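Local coordinates for minor capsid protein VP1 (Human bocavirus 3, PDB 5US7), which forms, in sixty copies, the icosahedral T=1 capsid of the virus, the shell expected to enclose its genome, at residues K353-Q358 with N368-P373; H494-L499 with M527-K532; G299-Q304 with P340-L345. All blocks are in the same frame, centred on the assembly; numbering follows the deposited sequence.

Overall arrangement
Contacts 1 and 3 lie in the very long GH loop between jelly-roll strands 236-248 and 445-449, the region from which parvovirus subunits build much of their interfaces; contact 2 belongs to the C-terminal segment after strand 466-482. Contact 3 closes before contact 1 opens, and contact 1 before contact 2. Contact 1 occupies the middle: its centre is about 16 Å from that of contact 3 and about 15 Å from that of contact 2. Val354 packs on Pro340 of contact 3, and Gln358 on Cys528 of contact 2. Contacts 2 and 3 do not touch, their nearest atoms being about 10 Å apart. Contacts 1 and 3 both meet the same neighbouring subunit.

Contact 1: residues K353-Q358 with N368-P373; sequences KVQWYQ and NIISNP
Gln355 and Ile370 bring their backbones together, CA to CA 3.9 Å, and two residues away on each segment Tyr357 and Asn368 do the same. The two segments run roughly antiparallel, their end-to-end directions 137° apart, and belong to the GH loop of the capsid jelly roll, an insertion that here folds back on itself without forming regular strands. One backbone hydrogen bond joins the segments: Ile369 N donates to Trp356 O at 2.8 Å, fairly straight at 161°. The same oxygen also receives the CA-H of Asn368.

Ile369 and Trp356 carry the apolar part. The indole is set between its own backbone N and carbonyl carbon (chi1 65°), and Ile369 lies across one face, its CB 3.9 Å from the centroid of the six-membered ring in a CH-pi contact. The two branches of Ile369 diverge over that face: CG1 comes 3.4 Å from Trp356 NE1, CG2 3.5 Å from Trp356 CZ2. The indole also meets the ring of Trp173, and it packs on Arg267 of a neighbouring subunit.

Gln355 runs extended alongside Ile370, pointing the same way, with its CG 3.6 Å from Ile370 CA. Tyr357 starts away from 368-373, but its ring comes back past Asn368 CB, while its hydroxyl hydrogen-bonds Asn364 O. Ser371 points toward 353-358 and rests its CB by Val354 O, while its OG hydrogen-bonds Tyr408 OH. At the far end the aliphatic chain of Lys353 crosses 368-373, placing CD 3.6 Å from Ser371 O and 4.0 Å from Ile370 CG2.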
# COMPACT_ATOMS: atom_id res chain seq x y z
N LYS A 353 118.68 3.84 -6.92
CA LYS A 353 117.61 3.32 -7.75
C LYS A 353 117.02 2.05 -7.14
O LYS A 353 117.67 1.33 -6.38
CB LYS A 353 118.11 3.03 -9.16
CG LYS A 353 118.58 4.25 -9.92
CD LYS A 353 118.96 3.88 -11.33
CE LYS A 353 119.33 5.10 -12.15
NZ LYS A 353 120.68 5.60 -11.79
N VAL A 354 115.77 1.77 -7.49
CA VAL A 354 115.15 0.50 -7.16
C VAL A 354 115.64 -0.56 -8.14
O VAL A 354 115.69 -0.33 -9.35
CB VAL A 354 113.62 0.61 -7.20
CG1 VAL A 354 112.98 -0.74 -6.98
CG2 VAL A 354 113.14 1.58 -6.14
N GLN A 355 116.04 -1.71 -7.61
CA GLN A 355 116.69 -2.74 -8.42
C GLN A 355 116.28 -4.11 -7.89
O GLN A 355 116.30 -4.32 -6.68
CB GLN A 355 118.20 -2.55 -8.34
CG GLN A 355 119.01 -3.39 -9.26
CD GLN A 355 120.46 -3.00 -9.19
OE1 GLN A 355 120.82 -2.06 -8.50
NE2 GLN A 355 121.30 -3.71 -9.92
N TRP A 356 115.93 -5.03 -8.77
CA TRP A 356 115.51 -6.36 -8.33
C TRP A 356 115.97 -7.39 -9.34
O TRP A 356 116.35 -7.06 -10.46
CB TRP A 356 114.00 -6.42 -8.13
CG TRP A 356 113.22 -6.24 -9.37
CD1 TRP A 356 112.73 -7.22 -10.17
CD2 TRP A 356 112.85 -5.00 -9.98
NE1 TRP A 356 112.06 -6.67 -11.23
CE2 TRP A 356 112.13 -5.31 -11.14
CE3 TRP A 356 113.06 -3.67 -9.65
CZ2 TRP A 356 111.61 -4.33 -11.97
CZ3 TRP A 356 112.55 -2.70 -10.47
CH2 TRP A 356 111.83 -3.04 -11.62
N TYR A 357 115.96 -8.66 -8.93
CA TYR A 357 116.54 -9.72 -9.75
C TYR A 357 115.57 -10.47 -10.65
O TYR A 357 116.03 -11.27 -11.46
CB TYR A 357 117.27 -10.73 -8.88
CG TYR A 357 118.61 -10.22 -8.47
CD1 TYR A 357 119.66 -10.24 -9.36
CD2 TYR A 357 118.83 -9.73 -7.21
CE1 TYR A 357 120.88 -9.77 -9.01
CE2 TYR A 357 120.06 -9.26 -6.85
CZ TYR A 357 121.08 -9.29 -7.75
OH TYR A 357 122.32 -8.82 -7.41
N GLN A 358 114.26 -10.28 -10.51
CA GLN A 358 113.32 -10.82 -11.49
C GLN A 358 113.27 -12.35 -11.48
O GLN A 358 112.32 -12.94 -12.00
CB GLN A 358 113.70 -10.31 -12.89
CG GLN A 358 112.78 -10.72 -14.01
CD GLN A 358 111.41 -10.15 -13.85
OE1 GLN A 358 110.49 -10.82 -13.40
NE2 GLN A 358 111.26 -8.88 -14.20
N ASN A 368 119.21 -8.48 -13.42
CA ASN A 368 118.78 -7.46 -12.48
C ASN A 368 118.21 -6.29 -13.26
O ASN A 368 118.85 -5.79 -14.19
CB ASN A 368 119.93 -7.02 -11.57
CG ASN A 368 121.14 -6.59 -12.35
OD1 ASN A 368 121.25 -6.85 -13.54
ND2 ASN A 368 122.07 -5.93 -11.68
N ILE A 369 116.99 -5.88 -12.91
CA ILE A 369 116.25 -5.00 -13.79
C ILE A 369 116.66 -3.54 -13.62
O ILE A 369 116.57 -2.76 -14.58
CB ILE A 369 114.75 -5.20 -13.56
CG1 ILE A 369 114.41 -6.67 -13.71
CG2 ILE A 369 113.96 -4.46 -14.59
CD1 ILE A 369 114.76 -7.22 -15.06
N ILE A 370 117.14 -3.15 -12.45
CA ILE A 370 117.50 -1.77 -12.14
C ILE A 370 116.24 -0.93 -12.34
O ILE A 370 115.15 -1.34 -11.94
CB ILE A 370 118.68 -1.28 -12.99
CG1 ILE A 370 119.84 -2.25 -12.86
CG2 ILE A 370 119.24 0.02 -12.45
CD1 ILE A 370 120.99 -1.95 -13.78
N SER A 371 116.37 0.23 -12.99
CA SER A 371 115.26 1.15 -13.18
C SER A 371 115.75 2.33 -14.00
O SER A 371 116.95 2.59 -14.08
CB SER A 371 114.68 1.65 -11.85
OG SER A 371 113.62 2.55 -12.08
N ASN A 372 114.80 3.04 -14.59
CA ASN A 372 115.09 4.12 -15.52
C ASN A 372 114.13 5.26 -15.25
O ASN A 372 113.09 5.06 -14.62
CB ASN A 372 114.96 3.66 -16.97
CG ASN A 372 116.09 2.75 -17.40
OD1 ASN A 372 117.16 2.76 -16.81
ND2 ASN A 372 115.85 1.97 -18.44
N PRO A 373 114.46 6.47 -15.69
CA PRO A 373 113.49 7.55 -15.65
C PRO A 373 112.35 7.27 -16.61
O PRO A 373 112.58 6.84 -17.75
CB PRO A 373 114.31 8.77 -16.09
CG PRO A 373 115.41 8.21 -16.89
CD PRO A 373 115.76 6.92 -16.22

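Contact 2: residues H494-L499 with M527-K532; sequences HTALGL and MCFPVK
His494 and Phe529 slide past each other in opposite directions, so that each ring lies over the other residue's CB rather than squarely over the other ring. His494 CB sits above the centre of the phenyl, 3.6 Å from its centroid, and Phe529 CB takes the matching place 3.7 Å from the imidazole centroid; both are CH-pi contacts. The ring planes are 21° apart and the centroids 4.7 Å, an offset pair with little overlap. Helix 109-116 meets the phenyl with Trp112 and Gln113.

Toward the tip of the phenyl, Ala496 CB lies 4.3 Å from Phe529 CZ. Leu499 adds its CD2, which also packs on Met527 CB at 3.6 Å. The Met527 chain bends at its end (chi3 90°), bringing CE 3.7 Å from Leu499 CA.

Both segments lie in the C-terminal tail that follows strand 466-482, the last of the jelly roll. His494 comes directly after a nuclear localization signal assigned by similarity. Ala496 and Leu499 also pack on Glu491 and Arg489, respectively, of a neighbouring subunit, which puts the contact at a subunit interface.

At the polar edge the imidazole reaches 527-532 through its N-H. His494 NE2 donates to Pro530 O at 2.8 Å, a bent bond of 132° with the oxygen tilted out of the ring plane. Pro530 O is gripped a second time by Thr533 OG1.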
# COMPACT_ATOMS: atom_id res chain seq x y z
N HIS A 494 103.32 0.95 -25.44
CA HIS A 494 104.24 -0.16 -25.22
C HIS A 494 104.06 -1.16 -26.35
O HIS A 494 103.03 -1.83 -26.45
CB HIS A 494 103.99 -0.83 -23.88
CG HIS A 494 104.26 0.05 -22.71
ND1 HIS A 494 105.52 0.50 -22.39
CD2 HIS A 494 103.43 0.56 -21.77
CE1 HIS A 494 105.46 1.25 -21.31
NE2 HIS A 494 104.20 1.30 -20.91
N THR A 495 105.06 -1.25 -27.22
CA THR A 495 104.88 -2.00 -28.45
C THR A 495 105.06 -3.50 -28.23
O THR A 495 104.19 -4.28 -28.62
CB THR A 495 105.86 -1.51 -29.50
OG1 THR A 495 105.65 -0.12 -29.73
CG2 THR A 495 105.63 -2.25 -30.79
N ALA A 496 106.14 -3.89 -27.58
CA ALA A 496 106.74 -5.23 -27.56
C ALA A 496 107.65 -5.44 -28.76
O ALA A 496 108.22 -6.51 -28.89
CB ALA A 496 105.74 -6.39 -27.50
N LEU A 497 107.76 -4.47 -29.67
CA LEU A 497 108.95 -4.44 -30.51
C LEU A 497 110.15 -3.95 -29.72
O LEU A 497 111.29 -4.33 -30.03
CB LEU A 497 108.72 -3.58 -31.75
CG LEU A 497 108.28 -4.36 -32.99
CD1 LEU A 497 106.99 -5.10 -32.74
CD2 LEU A 497 108.12 -3.43 -34.17
N GLY A 498 109.94 -3.09 -28.73
CA GLY A 498 110.89 -3.10 -27.64
C GLY A 498 110.66 -4.35 -26.82
O GLY A 498 109.63 -4.45 -26.14
N LEU A 499 111.63 -5.25 -26.81
CA LEU A 499 111.66 -6.51 -26.08
C LEU A 499 112.95 -7.19 -26.50
O LEU A 499 113.58 -6.81 -27.49
CB LEU A 499 110.50 -7.47 -26.31
CG LEU A 499 109.07 -7.33 -25.78
CD1 LEU A 499 108.26 -8.51 -26.23
CD2 LEU A 499 109.05 -7.23 -24.29
N MET A 527 110.85 -2.90 -21.15
CA MET A 527 110.04 -4.10 -21.05
C MET A 527 109.82 -4.39 -19.57
O MET A 527 110.69 -4.11 -18.74
CB MET A 527 110.69 -5.27 -21.78
CG MET A 527 111.97 -5.78 -21.20
SD MET A 527 112.85 -6.92 -22.29
CE MET A 527 113.88 -5.80 -23.21
N CYS A 528 108.67 -4.96 -19.25
CA CYS A 528 107.92 -4.87 -17.99
C CYS A 528 106.95 -3.70 -18.02
O CYS A 528 106.08 -3.60 -17.16
CB CYS A 528 108.80 -4.75 -16.74
SG CYS A 528 109.90 -6.13 -16.39
N PHE A 529 107.06 -2.81 -19.01
CA PHE A 529 106.09 -1.80 -19.40
C PHE A 529 105.67 -0.85 -18.28
O PHE A 529 104.52 -0.87 -17.86
CB PHE A 529 104.85 -2.48 -19.98
CG PHE A 529 105.11 -3.21 -21.25
CD1 PHE A 529 106.24 -2.95 -22.00
CD2 PHE A 529 104.22 -4.16 -21.71
CE1 PHE A 529 106.47 -3.62 -23.17
CE2 PHE A 529 104.46 -4.83 -22.87
CZ PHE A 529 105.58 -4.56 -23.61
N PRO A 530 106.55 0.02 -17.81
CA PRO A 530 106.18 0.93 -16.72
C PRO A 530 104.92 1.71 -17.04
O PRO A 530 104.61 2.00 -18.19
CB PRO A 530 107.38 1.88 -16.64
CG PRO A 530 108.43 1.28 -17.49
CD PRO A 530 108.00 -0.02 -17.99
N VAL A 531 104.16 2.04 -15.99
CA VAL A 531 103.13 3.07 -16.13
C VAL A 531 103.79 4.44 -16.14
O VAL A 531 104.97 4.59 -15.82
CB VAL A 531 102.08 2.97 -15.02
CG1 VAL A 531 101.40 1.63 -15.04
CG2 VAL A 531 102.68 3.27 -13.69
N LYS A 532 103.03 5.44 -16.58
CA LYS A 532 103.39 6.85 -16.61
C LYS A 532 104.37 7.18 -17.73
O LYS A 532 104.72 8.35 -17.89
CB LYS A 532 104.00 7.35 -15.28
CG LYS A 532 103.06 7.29 -14.11
CD LYS A 532 103.75 7.75 -12.86
CE LYS A 532 102.84 7.61 -11.67
NZ LYS A 532 101.63 8.47 -11.81

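Contact 3: residues G299-Q304 with P340-L345; sequences GLLSAQ and PPAGSL
Leu345 fits its forked end against the bare backbone of Gly299: CD1 lies 3.7 Å from Gly299 N and CD2 3.3 Å from Gly299 O, so the two methyls reach opposite ends of that residue. With no side chain on Gly299, the loop 341-345 can close over it, and Ala342 O reaches Gly299 CA at 3.1 Å in a CA-H...O contact.

Leu301 supplies a second fork, set at a slant across Leu345, and spreads its branches over the loop, CD2 on Ala342 CB at 3.8 Å and CD1 on Leu345 CB at 3.7 Å. Beside it the Pro341 ring sits against the carbonyl of Leu300, its CB 3.4 Å from Leu300 O. The one hydrogen bond between the segments is weak: Leu300 N to Pro341 O, long at 3.4 Å though nearly straight at 170°.

Outside the two segments, Leu300 packs on Phe400 of a neighbouring subunit and Leu345 on Val397. Gly299 and Leu300 form a short strand paired antiparallel with 396-397. Both this strand and the loop 340-345 are parts of the long GH loop of the parvovirus capsid jelly roll.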
# COMPACT_ATOMS: atom_id res chain seq x y z
N GLY A 299 113.12 14.44 -1.36
CA GLY A 299 113.97 13.27 -1.47
C GLY A 299 115.30 13.56 -0.82
O GLY A 299 115.71 14.71 -0.66
N LEU A 300 115.98 12.48 -0.44
CA LEU A 300 117.25 12.56 0.26
C LEU A 300 118.33 11.94 -0.61
O LEU A 300 118.38 10.71 -0.76
CB LEU A 300 117.17 11.86 1.61
CG LEU A 300 116.15 12.43 2.59
CD1 LEU A 300 116.05 11.55 3.82
CD2 LEU A 300 116.50 13.85 2.98
N LEU A 301 119.18 12.77 -1.19
CA LEU A 301 120.27 12.30 -2.04
C LEU A 301 121.62 12.28 -1.34
O LEU A 301 122.61 11.90 -1.97
CB LEU A 301 120.37 13.16 -3.30
CG LEU A 301 119.15 13.04 -4.20
CD1 LEU A 301 119.27 13.97 -5.38
CD2 LEU A 301 118.99 11.60 -4.64
N SER A 302 121.69 12.68 -0.08
CA SER A 302 122.99 12.79 0.55
C SER A 302 123.42 11.45 1.14
O SER A 302 122.71 10.44 1.05
CB SER A 302 122.97 13.88 1.62
OG SER A 302 122.06 13.56 2.65
N ALA A 303 124.59 11.45 1.74
CA ALA A 303 125.30 10.27 2.24
C ALA A 303 125.41 9.23 1.12
O ALA A 303 125.41 9.58 -0.06
CB ALA A 303 124.60 9.78 3.49
N GLN A 304 125.42 7.96 1.49
CA GLN A 304 125.57 6.83 0.58
C GLN A 304 125.69 5.54 1.38
O GLN A 304 125.86 5.58 2.60
CB GLN A 304 126.78 6.98 -0.35
CG GLN A 304 128.15 6.96 0.29
CD GLN A 304 128.68 8.34 0.63
OE1 GLN A 304 128.09 9.35 0.27
NE2 GLN A 304 129.80 8.38 1.33
N PRO A 340 114.47 2.85 -1.15
CA PRO A 340 115.17 3.98 -1.76
C PRO A 340 114.96 5.30 -1.04
O PRO A 340 113.83 5.64 -0.70
CB PRO A 340 114.56 4.04 -3.16
CG PRO A 340 113.20 3.52 -2.98
CD PRO A 340 113.29 2.45 -1.94
N PRO A 341 116.04 6.04 -0.79
CA PRO A 341 115.89 7.36 -0.19
C PRO A 341 115.36 8.41 -1.14
O PRO A 341 114.71 9.37 -0.70
CB PRO A 341 117.31 7.69 0.28
CG PRO A 341 118.17 6.96 -0.67
CD PRO A 341 117.45 5.71 -1.06
N ALA A 342 115.61 8.26 -2.44
CA ALA A 342 115.50 9.39 -3.36
C ALA A 342 114.05 9.81 -3.59
O ALA A 342 113.74 11.00 -3.56
CB ALA A 342 116.16 9.04 -4.69
N GLY A 343 113.16 8.86 -3.82
CA GLY A 343 111.83 9.26 -4.26
C GLY A 343 111.94 9.88 -5.64
O GLY A 343 112.38 9.22 -6.59
N SER A 344 111.56 11.14 -5.75
CA SER A 344 111.88 11.95 -6.92
C SER A 344 113.36 12.30 -6.84
O SER A 344 114.12 11.60 -6.17
CB SER A 344 111.02 13.20 -6.97
OG SER A 344 109.65 12.86 -7.13
N LEU A 345 113.80 13.31 -7.59
CA LEU A 345 115.12 13.93 -7.46
C LEU A 345 116.25 13.37 -8.30
O LEU A 345 117.38 13.82 -8.11
CB LEU A 345 115.63 13.96 -6.01
CG LEU A 345 115.25 15.17 -5.19
CD1 LEU A 345 113.78 15.18 -4.97
CD2 LEU A 345 116.00 15.14 -3.88